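Local coordinates for heme peroxidase (Bacteroides thetaiotaomicron, PDB 2GVK), which probably uses heme and hydrogen peroxide to oxidise substrates such as synthetic dyes, as a member of the dye-decolorizing peroxidase family, at residues 10-15 with 306-311; 14-19 with 168-173; 110-115 with 262-267; 161-166 with 243-248; 187-192 with 268-273. One frame throughout, in Å; residues are numbered along the deposited sequence. Where two conformers were deposited one is given.

How the interactions relate
The N-terminal segment 10-15 closes the longest loop, meeting 306-311 at the start of helix 309-315 in interaction 1. Interactions 3, 4 and 5 are nested inside it. The next residues, 14-19, share P14 and Q15 with it and reach helix 169-173 in interaction 2. Strand 109-115 then faces strand 258-267 in interaction 3, which crosses interaction 2. Interaction 4 ties the loop 161-166 to strand 245-253. It is nested inside the loop of interaction 3 and crosses interaction 2. Interaction 5 sets strand 186-195 against helix 270-281 and crosses interactions 3 and 4. Strands 186-195, 258-267 and 245-253 are successive neighbours in one antiparallel sheet, which joins interactions 3, 4 and 5.

Interaction 1. Residues 10-15 with 306-311; sequences GGHIPQ and VPSYDL
The side chain of Q15 lies over V306 and reaches P307. With the chain extended at chi2 (-171°), CD of Q15 is carried to 3.4 Å from V306 CG1. At the tip, Q15 NE2 donates to P307 O at 2.9 Å, with the acceptor close to the amide plane. Q15 OE1 accepts from M69 N of strand 66-72, so both ends of the amide are held. Q15 CG also makes a CH-pi contact over one face of the Y309 ring, 4.2 Å from its centroid. The backbone joins in: Y309 N donates to I13 O at 3.0 Å. Farther out, H12 ND1 donates to D310 OD2 at 3.2 Å, meeting the anti lone pair of that oxygen. Ring and carboxylate planes stand 80° apart. I13 and Y309 also pack on V165 and D166 of a second subunit. S308 OG accepts from L311 N at 3.1 Å. This is a serine N-cap, here opening the C-terminal helix 309-315 where the N-terminal segment packs against it.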
# COMPACT_ATOMS: atom_id res chain seq x y z
N GLY A 10 -2.53 -21.09 31.29
CA GLY A 10 -3.21 -20.72 32.53
C GLY A 10 -4.05 -19.46 32.41
O GLY A 10 -4.34 -18.80 33.41
N GLY A 11 -4.45 -19.12 31.18
CA GLY A 11 -5.22 -17.91 30.92
C GLY A 11 -4.36 -16.64 30.90
O GLY A 11 -4.89 -15.54 30.95
N HIS A 12 -3.06 -16.80 30.80
CA HIS A 12 -2.17 -15.65 30.78
C HIS A 12 -1.82 -15.28 29.35
O HIS A 12 -1.46 -16.14 28.55
CB HIS A 12 -0.89 -15.95 31.56
CG HIS A 12 -1.13 -16.35 32.98
ND1 HIS A 12 -1.60 -15.47 33.93
CD2 HIS A 12 -0.95 -17.53 33.62
CE1 HIS A 12 -1.71 -16.09 35.09
NE2 HIS A 12 -1.32 -17.34 34.93
N ILE A 13 -1.92 -14.01 29.04
CA ILE A 13 -1.59 -13.50 27.71
C ILE A 13 -0.08 -13.26 27.62
O ILE A 13 0.48 -12.48 28.40
CB ILE A 13 -2.32 -12.15 27.43
CG1 ILE A 13 -3.81 -12.25 27.80
CG2 ILE A 13 -2.14 -11.74 25.96
CD1 ILE A 13 -4.54 -13.39 27.13
N PRO A 14 0.59 -13.92 26.66
CA PRO A 14 2.02 -13.71 26.50
C PRO A 14 2.34 -12.40 25.81
O PRO A 14 1.50 -11.83 25.12
CB PRO A 14 2.45 -14.87 25.62
CG PRO A 14 1.28 -15.15 24.78
CD PRO A 14 0.08 -14.89 25.67
N GLN A 15 3.54 -11.91 26.01
CA GLN A 15 4.05 -10.83 25.21
C GLN A 15 4.24 -11.37 23.78
O GLN A 15 4.06 -12.56 23.53
CB GLN A 15 5.37 -10.32 25.79
CG GLN A 15 5.22 -9.56 27.13
CD GLN A 15 6.50 -8.89 27.55
OE1 GLN A 15 7.07 -8.12 26.79
NE2 GLN A 15 6.91 -9.10 28.80
N VAL A 306 10.96 -13.12 29.90
CA VAL A 306 9.93 -12.26 29.40
C VAL A 306 8.57 -12.68 30.02
O VAL A 306 7.98 -13.69 29.62
CB VAL A 306 9.85 -12.40 27.87
CG1 VAL A 306 8.71 -11.52 27.28
CG2 VAL A 306 11.17 -12.08 27.24
N PRO A 307 8.10 -11.93 31.03
CA PRO A 307 6.88 -12.36 31.72
C PRO A 307 5.62 -12.18 30.89
O PRO A 307 5.60 -11.38 29.98
CB PRO A 307 6.84 -11.44 32.99
CG PRO A 307 7.75 -10.34 32.71
CD PRO A 307 8.70 -10.73 31.62
N SER A 308 4.58 -12.92 31.21
CA SER A 308 3.29 -12.67 30.63
C SER A 308 2.89 -11.22 30.96
O SER A 308 3.41 -10.63 31.89
CB SER A 308 2.25 -13.63 31.19
OG SER A 308 1.98 -13.32 32.55
N TYR A 309 1.97 -10.66 30.19
CA TYR A 309 1.45 -9.31 30.50
C TYR A 309 0.85 -9.26 31.89
O TYR A 309 1.00 -8.29 32.59
CB TYR A 309 0.40 -8.89 29.48
CG TYR A 309 0.95 -8.43 28.16
CD1 TYR A 309 1.74 -7.28 28.08
CD2 TYR A 309 0.58 -9.05 26.98
CE1 TYR A 309 2.21 -6.82 26.87
CE2 TYR A 309 1.04 -8.62 25.77
CZ TYR A 309 1.85 -7.49 25.71
OH TYR A 309 2.29 -7.04 24.49
N ASP A 310 0.13 -10.32 32.27
CA ASP A 310 -0.50 -10.38 33.61
C ASP A 310 0.54 -10.22 34.69
O ASP A 310 0.38 -9.44 35.62
CB ASP A 310 -1.23 -11.72 33.81
CG ASP A 310 -2.59 -11.74 33.17
OD1 ASP A 310 -3.15 -10.63 32.91
OD2 ASP A 310 -3.16 -12.85 32.98
N LEU A 311 1.60 -11.00 34.60
CA LEU A 311 2.66 -10.95 35.58
C LEU A 311 3.38 -9.61 35.55
O LEU A 311 3.69 -9.03 36.59
CB LEU A 311 3.65 -12.11 35.36
CG LEU A 311 4.87 -12.14 36.28
CD1 LEU A 311 4.46 -11.99 37.75
CD2 LEU A 311 5.62 -13.40 36.08
O HOH W 1 5.48 -13.53 27.46

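Interaction 2. Residues 14-19 with 168-173; sequences PQDVAG and NPYHFA. With EDO (1,2-ethanediol), chain K.
A18 CB sits over the centre of the Y170 ring, 3.7 Å from the centroid, in a CH-pi contact. The methyl lies only 12° off the ring normal. Y170 CG is anti to its own carbonyl carbon (chi1 -70°), which sends the ring out toward segment 14-19.

Apolar contacts flank this pair. P14 CG approaches Y170 CE1 at 4.0 Å, the two side chains crossing at about a right angle. A18 CB also meets P169 CB at 3.8 Å, and V17 CG2 meets A173 CB at the same distance. An alanine in place of Y170 would probably leave A18 CB without its aromatic cover and open a gap beside P14 CG.

Helix 169-173 is short and has N168 as its N-cap: N168 OD1 accepts from Y170 N at 3.0 Å, the donor lying above the carbonyl plane. On the other segment, D16 is the centre of an inverse gamma turn.

Polar links lead outward. D16 OD2 is hydrogen-bonded to S66 OG. H171 O accepts a bond at 2.7 Å from O2 of an ethanediol, probably from the crystallisation liquor.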
# COMPACT_ATOMS: atom_id res chain seq x y z
N PRO A 14 0.59 -13.92 26.66
CA PRO A 14 2.02 -13.71 26.50
C PRO A 14 2.34 -12.40 25.81
O PRO A 14 1.50 -11.83 25.12
CB PRO A 14 2.45 -14.87 25.62
CG PRO A 14 1.28 -15.15 24.78
CD PRO A 14 0.08 -14.89 25.67
N GLN A 15 3.54 -11.91 26.01
CA GLN A 15 4.05 -10.83 25.21
C GLN A 15 4.24 -11.37 23.78
O GLN A 15 4.06 -12.56 23.53
CB GLN A 15 5.37 -10.32 25.79
CG GLN A 15 5.22 -9.56 27.13
CD GLN A 15 6.50 -8.89 27.55
OE1 GLN A 15 7.07 -8.12 26.79
NE2 GLN A 15 6.91 -9.10 28.80
N ASP A 16 4.68 -10.49 22.87
CA ASP A 16 4.80 -10.83 21.46
C ASP A 16 6.07 -11.64 21.20
O ASP A 16 6.98 -11.18 20.50
CB ASP A 16 4.80 -9.54 20.62
CG ASP A 16 4.57 -9.80 19.14
OD1 ASP A 16 3.91 -10.80 18.79
OD2 ASP A 16 5.03 -8.97 18.32
N VAL A 17 6.08 -12.86 21.67
CA VAL A 17 7.25 -13.70 21.59
C VAL A 17 7.21 -14.65 20.41
O VAL A 17 8.18 -15.36 20.14
CB VAL A 17 7.41 -14.51 22.89
CG1 VAL A 17 7.58 -13.57 24.07
CG2 VAL A 17 6.23 -15.42 23.10
N ALA A 18 6.10 -14.66 19.70
CA ALA A 18 5.98 -15.47 18.53
C ALA A 18 5.69 -14.60 17.35
O ALA A 18 5.19 -15.06 16.35
CB ALA A 18 4.89 -16.47 18.70
N GLY A 19 6.01 -13.31 17.48
CA GLY A 19 5.84 -12.38 16.40
C GLY A 19 6.79 -12.64 15.24
O GLY A 19 7.84 -13.29 15.40
N ASN A 168 2.00 -24.37 15.89
CA ASN A 168 1.71 -23.10 16.55
C ASN A 168 2.95 -22.57 17.23
O ASN A 168 3.44 -23.18 18.17
CB ASN A 168 0.59 -23.31 17.57
CG ASN A 168 0.38 -22.12 18.47
OD1 ASN A 168 0.78 -21.00 18.17
ND2 ASN A 168 -0.32 -22.36 19.56
N PRO A 169 3.45 -21.42 16.78
CA PRO A 169 4.70 -20.92 17.37
C PRO A 169 4.61 -20.64 18.86
O PRO A 169 5.60 -20.77 19.56
CB PRO A 169 4.98 -19.64 16.59
CG PRO A 169 3.66 -19.27 15.98
CD PRO A 169 2.92 -20.52 15.75
N TYR A 170 3.43 -20.29 19.36
CA TYR A 170 3.26 -20.06 20.83
C TYR A 170 3.54 -21.31 21.65
O TYR A 170 4.02 -21.22 22.78
CB TYR A 170 1.86 -19.53 21.14
CG TYR A 170 1.67 -18.15 20.68
CD1 TYR A 170 2.19 -17.08 21.39
CD2 TYR A 170 1.01 -17.88 19.49
CE1 TYR A 170 2.05 -15.81 20.96
CE2 TYR A 170 0.87 -16.60 19.03
CZ TYR A 170 1.38 -15.56 19.77
OH TYR A 170 1.23 -14.26 19.33
N HIS A 171 3.24 -22.47 21.10
CA HIS A 171 3.51 -23.69 21.77
C HIS A 171 5.01 -23.85 22.08
O HIS A 171 5.39 -24.45 23.08
CB HIS A 171 3.02 -24.88 20.94
CG HIS A 171 3.46 -26.20 21.45
ND1 HIS A 171 2.96 -26.75 22.61
CD2 HIS A 171 4.37 -27.09 20.98
CE1 HIS A 171 3.54 -27.92 22.83
NE2 HIS A 171 4.40 -28.14 21.85
N PHE A 172 5.84 -23.31 21.20
CA PHE A 172 7.29 -23.46 21.32
C PHE A 172 7.97 -22.29 21.98
O PHE A 172 9.10 -22.42 22.45
CB PHE A 172 7.90 -23.68 19.93
CG PHE A 172 7.45 -24.94 19.29
CD1 PHE A 172 8.05 -26.15 19.62
CD2 PHE A 172 6.37 -24.95 18.43
CE1 PHE A 172 7.62 -27.32 19.06
CE2 PHE A 172 5.92 -26.12 17.88
CZ PHE A 172 6.55 -27.30 18.17
N ALA A 173 7.29 -21.16 22.05
CA ALA A 173 7.88 -19.95 22.60
C ALA A 173 7.42 -19.64 24.02
O ALA A 173 8.07 -18.86 24.72
CB ALA A 173 7.55 -18.75 21.69
C1 EDO K . 8.83 -27.90 23.14
O1 EDO K . 9.27 -28.29 24.46
C2 EDO K . 7.35 -27.56 23.16
O2 EDO K . 7.14 -26.33 23.88

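Interaction 3. Residues 110-115 with 262-267; sequences LFHIRA and YFIGYA
H112 and Y266 meet through a short hydrogen bond, 2.7 Å between H112 ND1 and Y266 OH. Either could be the donor. The hydroxyl lies at the edge of the imidazole, near its plane, and H112 ND1 in turn lies near the plane of the phenol. The rings meet rim to rim, with planes 25° apart and neither over the face of the other. I264 CD1 covers one face of the H112 ring, 3.9 Å from its centroid, in a CH-pi contact offset toward the rim. This methyl is also 4.3 Å from L110 CD2.

H112 CG is anti to the backbone N (chi1 174°), which carries the ring toward strand 258-267. Beside it on the same strand, the R114 guanidinium, in the conformer given, turns one face to H112 CE1.

The second shell belongs to neighbouring strands. T68 OG1 of strand 66-72 makes a second hydrogen bond with Y266 OH. The F27 ring of strand 24-32 meets the H112 ring and stacks with Y262. V188 packs against L110, I264 and Y266.

The two strands do not pair. Their axes come no closer than 11.0 Å and cross at 101°, so within these two segments only side chains meet, consistent with the beta-barrel fold described for these peroxidases. The contact is buried, and its polar heart is a hydroxyl tied to both H112 and T68. That pairing would probably limit how freely the phenol and imidazole can turn.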
# COMPACT_ATOMS: atom_id res chain seq x y z
N LEU A 110 16.12 -6.27 28.82
CA LEU A 110 16.10 -6.32 27.36
C LEU A 110 14.82 -5.71 26.82
O LEU A 110 13.73 -6.05 27.28
CB LEU A 110 16.20 -7.78 26.86
CG LEU A 110 15.97 -7.99 25.34
CD1 LEU A 110 17.11 -7.46 24.51
CD2 LEU A 110 15.74 -9.46 25.04
N PHE A 111 14.97 -4.83 25.84
CA PHE A 111 13.83 -4.35 25.05
C PHE A 111 14.06 -4.71 23.61
O PHE A 111 15.12 -4.41 23.05
CB PHE A 111 13.63 -2.82 25.21
CG PHE A 111 13.22 -2.41 26.59
CD1 PHE A 111 11.93 -2.58 27.01
CD2 PHE A 111 14.15 -1.89 27.48
CE1 PHE A 111 11.55 -2.21 28.29
CE2 PHE A 111 13.76 -1.51 28.78
CZ PHE A 111 12.47 -1.67 29.17
N HIS A 112 13.07 -5.39 23.03
CA HIS A 112 13.10 -5.79 21.63
C HIS A 112 11.94 -5.09 20.94
O HIS A 112 10.77 -5.43 21.16
CB HIS A 112 13.01 -7.32 21.53
CG HIS A 112 12.90 -7.85 20.13
ND1 HIS A 112 12.28 -9.06 19.84
CD2 HIS A 112 13.38 -7.38 18.96
CE1 HIS A 112 12.36 -9.29 18.55
NE2 HIS A 112 13.00 -8.28 17.98
N ILE A 113 12.27 -4.06 20.14
CA ILE A 113 11.29 -3.14 19.58
C ILE A 113 11.27 -3.31 18.06
O ILE A 113 12.31 -3.22 17.42
CB ILE A 113 11.65 -1.66 19.91
CG1 ILE A 113 12.16 -1.52 21.34
CG2 ILE A 113 10.45 -0.77 19.67
CD1 ILE A 113 12.56 -0.09 21.74
N ARG A 114 10.08 -3.54 17.51
CA ARG A 114 9.86 -3.84 16.08
C ARG A 114 8.72 -2.97 15.52
O ARG A 114 7.71 -2.83 16.17
CB ARG A 114 9.44 -5.32 15.91
CG ARG A 114 10.49 -6.32 16.24
CD ARG A 114 9.96 -7.75 16.15
NE ARG A 114 9.32 -8.17 17.41
CZ ARG A 114 9.04 -9.44 17.74
NH1 ARG A 114 9.36 -10.42 16.91
NH2 ARG A 114 8.49 -9.72 18.92
N ALA A 115 8.86 -2.50 14.27
CA ALA A 115 7.76 -1.82 13.59
C ALA A 115 8.04 -1.68 12.11
O ALA A 115 9.19 -1.79 11.67
CB ALA A 115 7.50 -0.47 14.20
N TYR A 262 22.16 -10.18 14.69
CA TYR A 262 21.69 -10.15 16.05
C TYR A 262 20.71 -11.31 16.22
O TYR A 262 19.60 -11.28 15.69
CB TYR A 262 21.01 -8.80 16.37
CG TYR A 262 20.96 -8.48 17.86
CD1 TYR A 262 20.07 -9.15 18.70
CD2 TYR A 262 21.81 -7.53 18.44
CE1 TYR A 262 20.04 -8.91 20.04
CE2 TYR A 262 21.77 -7.28 19.80
CZ TYR A 262 20.88 -8.00 20.60
OH TYR A 262 20.81 -7.76 21.96
N PHE A 263 21.19 -12.36 16.87
CA PHE A 263 20.37 -13.52 17.15
C PHE A 263 19.48 -13.25 18.33
O PHE A 263 19.94 -12.77 19.39
CB PHE A 263 21.24 -14.74 17.46
CG PHE A 263 20.47 -15.91 17.98
CD1 PHE A 263 19.80 -16.73 17.12
CD2 PHE A 263 20.33 -16.12 19.33
CE1 PHE A 263 19.00 -17.81 17.60
CE2 PHE A 263 19.54 -17.20 19.81
CZ PHE A 263 18.91 -18.04 18.93
N ILE A 264 18.19 -13.57 18.19
CA ILE A 264 17.28 -13.55 19.30
C ILE A 264 16.33 -14.75 19.17
O ILE A 264 15.75 -14.98 18.12
CB ILE A 264 16.51 -12.20 19.38
CG1 ILE A 264 15.59 -12.17 20.58
CG2 ILE A 264 15.73 -11.93 18.08
CD1 ILE A 264 15.16 -10.81 20.97
N GLY A 265 16.25 -15.54 20.23
CA GLY A 265 15.48 -16.77 20.23
C GLY A 265 14.59 -16.85 21.45
O GLY A 265 15.08 -16.77 22.59
N TYR A 266 13.29 -16.93 21.21
CA TYR A 266 12.28 -17.09 22.25
C TYR A 266 11.91 -18.56 22.41
O TYR A 266 11.62 -19.28 21.40
CB TYR A 266 11.03 -16.30 21.90
CG TYR A 266 11.19 -14.80 21.90
CD1 TYR A 266 10.97 -14.06 23.06
CD2 TYR A 266 11.50 -14.11 20.74
CE1 TYR A 266 11.09 -12.69 23.08
CE2 TYR A 266 11.63 -12.70 20.75
CZ TYR A 266 11.39 -12.00 21.91
OH TYR A 266 11.48 -10.61 21.94
N ALA A 267 11.86 -19.03 23.66
CA ALA A 267 11.62 -20.46 23.93
C ALA A 267 10.75 -20.68 25.14
O ALA A 267 10.94 -20.03 26.18
CB ALA A 267 12.92 -21.18 24.12

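Interaction 4. Residues 161-166 with 243-248; sequences ENPAVD and KIVRAN. With EDO (1,2-ethanediol), chain H.
N162 grips the backbone of R246 with both ends of its side-chain amide. N162 ND2 donates to R246 O at 2.9 Å, almost straight at 175° and on a carbonyl lone pair. N162 OD1 accepts from R246 N, also at 2.9 Å, the donor tilted from the carbonyl plane. The asparagine thus occupies an edge of strand 245-253, an outermost strand of the sheet within this chain. Close by, P163 CD lies 3.4 Å from I244 O, while P163 CG packs on V245 CG2. The V245 side chain also touches P169 and A173 of helix 169-173.

The other side is looser and wetter. In the conformer given, E161 OE2 stands over one face of the R246 guanidinium, 3.3 Å from R246 NH2. This is a salt bridge by charge alone, with no N-H pointed at the oxygen. R246 NE donates at 2.9 Å to a water that also lies within bonding distance of N162 OD1 and I244 O. Another water links E161 O with K243 NZ, and K243 NZ forms a salt bridge with E167. The amide therefore supplies directed bonds, whereas the charged pair is likely to be held mainly by electrostatic attraction and to tolerate some movement.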
# COMPACT_ATOMS: atom_id res chain seq x y z
N GLU A 161 12.44 -22.23 9.16
CA GLU A 161 12.32 -23.34 10.10
C GLU A 161 11.47 -22.99 11.35
O GLU A 161 11.12 -23.86 12.14
CB GLU A 161 13.73 -23.78 10.52
CG GLU A 161 14.38 -22.93 11.69
CD GLU A 161 14.75 -21.46 11.32
OE1 GLU A 161 14.81 -21.10 10.11
OE2 GLU A 161 15.00 -20.67 12.26
N ASN A 162 11.18 -21.71 11.54
CA ASN A 162 10.35 -21.30 12.69
C ASN A 162 9.01 -22.01 12.62
O ASN A 162 8.42 -22.11 11.55
CB ASN A 162 10.13 -19.81 12.70
CG ASN A 162 11.30 -19.03 13.32
OD1 ASN A 162 12.04 -19.55 14.15
ND2 ASN A 162 11.43 -17.79 12.96
N PRO A 163 8.51 -22.49 13.75
CA PRO A 163 7.21 -23.17 13.73
C PRO A 163 6.09 -22.28 13.21
O PRO A 163 5.89 -21.15 13.68
CB PRO A 163 6.98 -23.56 15.22
CG PRO A 163 7.92 -22.70 16.01
CD PRO A 163 9.10 -22.42 15.11
N ALA A 164 5.38 -22.79 12.21
CA ALA A 164 4.32 -22.05 11.56
C ALA A 164 3.59 -22.99 10.63
O ALA A 164 4.08 -24.06 10.34
CB ALA A 164 4.90 -20.87 10.77
N VAL A 165 2.41 -22.56 10.18
CA VAL A 165 1.58 -23.28 9.14
C VAL A 165 0.90 -24.54 9.72
O VAL A 165 -0.32 -24.60 9.80
CB VAL A 165 2.40 -23.62 7.86
CG1 VAL A 165 1.55 -24.39 6.88
CG2 VAL A 165 2.94 -22.32 7.21
N ASP A 166 1.69 -25.55 10.05
CA ASP A 166 1.13 -26.76 10.66
C ASP A 166 1.59 -26.95 12.10
O ASP A 166 1.40 -28.03 12.69
CB ASP A 166 1.46 -27.99 9.81
CG ASP A 166 2.95 -28.23 9.65
OD1 ASP A 166 3.78 -27.44 10.16
OD2 ASP A 166 3.29 -29.24 8.99
N LYS A 243 11.75 -26.96 19.52
CA LYS A 243 11.96 -25.81 18.66
C LYS A 243 11.86 -24.54 19.43
O LYS A 243 11.21 -24.50 20.49
CB LYS A 243 10.92 -25.78 17.54
CG LYS A 243 10.85 -27.05 16.76
CD LYS A 243 9.93 -26.95 15.57
CE LYS A 243 9.99 -28.23 14.72
NZ LYS A 243 9.11 -28.17 13.55
N ILE A 244 12.48 -23.50 18.90
CA ILE A 244 12.32 -22.17 19.41
C ILE A 244 11.89 -21.24 18.26
O ILE A 244 11.79 -21.67 17.10
CB ILE A 244 13.62 -21.65 20.05
CG1 ILE A 244 14.68 -21.33 18.98
CG2 ILE A 244 14.14 -22.67 21.06
CD1 ILE A 244 15.98 -20.72 19.54
N VAL A 245 11.58 -19.99 18.59
CA VAL A 245 11.20 -18.99 17.60
C VAL A 245 12.32 -17.99 17.51
O VAL A 245 12.61 -17.31 18.47
CB VAL A 245 9.90 -18.29 17.99
CG1 VAL A 245 9.59 -17.12 17.03
CG2 VAL A 245 8.76 -19.29 18.04
N ARG A 246 12.96 -17.92 16.35
CA ARG A 246 14.23 -17.21 16.21
C ARG A 246 14.10 -16.04 15.25
O ARG A 246 13.41 -16.13 14.23
CB ARG A 246 15.32 -18.17 15.72
CG ARG A 246 15.55 -19.36 16.64
CD ARG A 246 16.73 -20.23 16.24
NE ARG A 246 16.31 -21.37 15.41
CZ ARG A 246 17.12 -22.04 14.60
NH1 ARG A 246 18.39 -21.69 14.50
NH2 ARG A 246 16.65 -23.05 13.89
N ALA A 247 14.80 -14.95 15.54
CA ALA A 247 15.33 -14.07 14.49
C ALA A 247 16.85 -14.13 14.36
O ALA A 247 17.56 -14.47 15.31
CB ALA A 247 14.87 -12.64 14.70
N ASN A 248 17.34 -13.82 13.16
CA ASN A 248 18.73 -13.44 12.96
C ASN A 248 18.83 -12.12 12.19
O ASN A 248 19.08 -12.12 10.97
CB ASN A 248 19.46 -14.54 12.20
CG ASN A 248 19.73 -15.76 13.06
OD1 ASN A 248 20.76 -15.85 13.72
ND2 ASN A 248 18.81 -16.71 13.04
C1 EDO H . 21.37 -19.83 16.21
O1 EDO H . 22.18 -19.23 17.27
C2 EDO H . 21.30 -18.90 14.97
O2 EDO H . 20.09 -19.19 14.18
O HOH W 2 9.15 -25.98 11.56
O HOH W 3 16.17 -18.49 11.94
O HOH W 4 13.54 -21.87 14.86

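Interaction 5. Residues 187-192 with 268-273; sequences YVFVQK and STFSTT. With EDO (1,2-ethanediol), chain K.
Y187 lies across F270, the two side chains crossing at about a right angle. Its CB is 4.0 Å from F270 CB, and Y187 CG keeps the same distance from that carbon. CG is anti to the Y187 carbonyl carbon (chi1 -64°), which starts the ring on its course past F270 CB toward S268 O. Farther along, Y187 CD2 reaches F270 N at 3.6 Å and also lies close to S268 O. Y187 CE2 is likewise 3.7 Å from S268 O, which sits at the ring edge, near its plane. At the tip, Y187 OH is hydrogen-bonded to E88 N. An alanine in place of Y187 would probably leave E88 N without this partner and open a gap beside F270 N and S268 O.

Here strand 186-195 of the antiparallel sheet packs against the start of helix 270-281. T269 is the N-cap, its OG1 accepting a weak bond from S271 N, and T269 OG1 is also hydrogen-bonded to E88 OE2.

F189, two residues further along the strand, puts CD1 3.7 Å from F270 CE1. Their rings are oblique, with planes at 44°. F189 CB also lies 4.0 Å from the T273 CG2 methyl. A water donates to Y187 O at 2.9 Å and is hydrogen-bonded to T273 OG1 at 2.8 Å, bridging strand and helix.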
# COMPACT_ATOMS: atom_id res chain seq x y z
N TYR A 187 11.48 -17.61 27.68
CA TYR A 187 12.92 -17.45 27.84
C TYR A 187 13.48 -16.95 26.55
O TYR A 187 13.37 -17.64 25.51
CB TYR A 187 13.59 -18.80 28.19
CG TYR A 187 13.17 -19.36 29.52
CD1 TYR A 187 13.73 -18.90 30.69
CD2 TYR A 187 12.23 -20.40 29.60
CE1 TYR A 187 13.34 -19.42 31.93
CE2 TYR A 187 11.86 -20.94 30.82
CZ TYR A 187 12.39 -20.42 31.98
OH TYR A 187 12.03 -20.96 33.21
N VAL A 188 14.10 -15.77 26.58
CA VAL A 188 14.71 -15.21 25.39
C VAL A 188 16.21 -15.09 25.53
O VAL A 188 16.72 -14.66 26.56
CB VAL A 188 14.06 -13.81 24.99
CG1 VAL A 188 14.33 -12.78 26.02
CG2 VAL A 188 14.55 -13.35 23.65
N PHE A 189 16.91 -15.54 24.50
CA PHE A 189 18.35 -15.51 24.50
C PHE A 189 18.82 -14.67 23.34
O PHE A 189 18.31 -14.78 22.24
CB PHE A 189 18.90 -16.95 24.41
CG PHE A 189 20.38 -17.04 24.63
CD1 PHE A 189 20.91 -16.86 25.87
CD2 PHE A 189 21.24 -17.34 23.56
CE1 PHE A 189 22.26 -16.93 26.07
CE2 PHE A 189 22.60 -17.44 23.77
CZ PHE A 189 23.10 -17.24 25.00
N VAL A 190 19.76 -13.76 23.60
CA VAL A 190 20.31 -12.92 22.56
C VAL A 190 21.83 -13.12 22.42
O VAL A 190 22.55 -13.36 23.41
CB VAL A 190 20.01 -11.40 22.82
CG1 VAL A 190 18.51 -11.13 22.77
CG2 VAL A 190 20.63 -10.95 24.13
N GLN A 191 22.30 -13.07 21.16
CA GLN A 191 23.73 -13.05 20.84
C GLN A 191 23.98 -12.14 19.69
O GLN A 191 23.33 -12.28 18.64
CB GLN A 191 24.23 -14.43 20.42
CG GLN A 191 24.18 -15.48 21.41
CD GLN A 191 24.59 -16.82 20.83
OE1 GLN A 191 23.89 -17.36 19.97
NE2 GLN A 191 25.73 -17.35 21.29
N LYS A 192 24.98 -11.29 19.81
CA LYS A 192 25.50 -10.54 18.66
C LYS A 192 26.63 -11.33 18.00
O LYS A 192 27.60 -11.73 18.68
CB LYS A 192 26.05 -9.19 19.07
CG LYS A 192 25.03 -8.19 19.33
CD LYS A 192 25.66 -6.90 19.93
CE LYS A 192 26.41 -6.12 18.90
NZ LYS A 192 27.01 -4.86 19.51
N SER A 268 9.90 -21.69 25.05
CA SER A 268 9.11 -22.18 26.18
C SER A 268 10.03 -22.77 27.28
O SER A 268 9.67 -22.83 28.45
CB SER A 268 8.11 -23.24 25.72
OG SER A 268 8.78 -24.38 25.19
N THR A 269 11.17 -23.31 26.84
CA THR A 269 12.18 -23.84 27.75
C THR A 269 13.57 -23.50 27.24
O THR A 269 13.93 -23.82 26.11
CB THR A 269 12.03 -25.41 27.94
OG1 THR A 269 13.14 -25.91 28.70
CG2 THR A 269 11.97 -26.14 26.61
N PHE A 270 14.36 -22.87 28.09
CA PHE A 270 15.71 -22.50 27.69
C PHE A 270 16.60 -23.73 27.39
O PHE A 270 17.54 -23.63 26.65
CB PHE A 270 16.37 -21.60 28.75
CG PHE A 270 17.75 -21.13 28.35
CD1 PHE A 270 17.95 -20.40 27.16
CD2 PHE A 270 18.85 -21.43 29.14
CE1 PHE A 270 19.21 -19.98 26.79
CE2 PHE A 270 20.11 -21.00 28.77
CZ PHE A 270 20.29 -20.27 27.59
N SER A 271 16.21 -24.89 27.93
CA SER A 271 16.95 -26.14 27.69
C SER A 271 17.07 -26.44 26.18
O SER A 271 18.06 -26.98 25.74
CB SER A 271 16.30 -27.32 28.45
OG SER A 271 15.01 -27.63 27.97
N THR A 272 16.08 -26.06 25.40
CA THR A 272 16.14 -26.28 23.96
C THR A 272 17.19 -25.38 23.34
O THR A 272 18.03 -25.83 22.53
CB THR A 272 14.77 -26.04 23.31
OG1 THR A 272 13.85 -27.06 23.75
CG2 THR A 272 14.86 -26.09 21.80
N THR A 273 17.15 -24.11 23.70
CA THR A 273 18.12 -23.15 23.19
C THR A 273 19.52 -23.57 23.60
O THR A 273 20.45 -23.55 22.78
CB THR A 273 17.83 -21.74 23.74
OG1 THR A 273 16.45 -21.43 23.54
CG2 THR A 273 18.71 -20.69 23.03
C1 EDO K . 8.83 -27.90 23.14
O1 EDO K . 9.27 -28.29 24.46
C2 EDO K . 7.35 -27.56 23.16
O2 EDO K . 7.14 -26.33 23.88
O HOH W 5 15.73 -18.88 24.38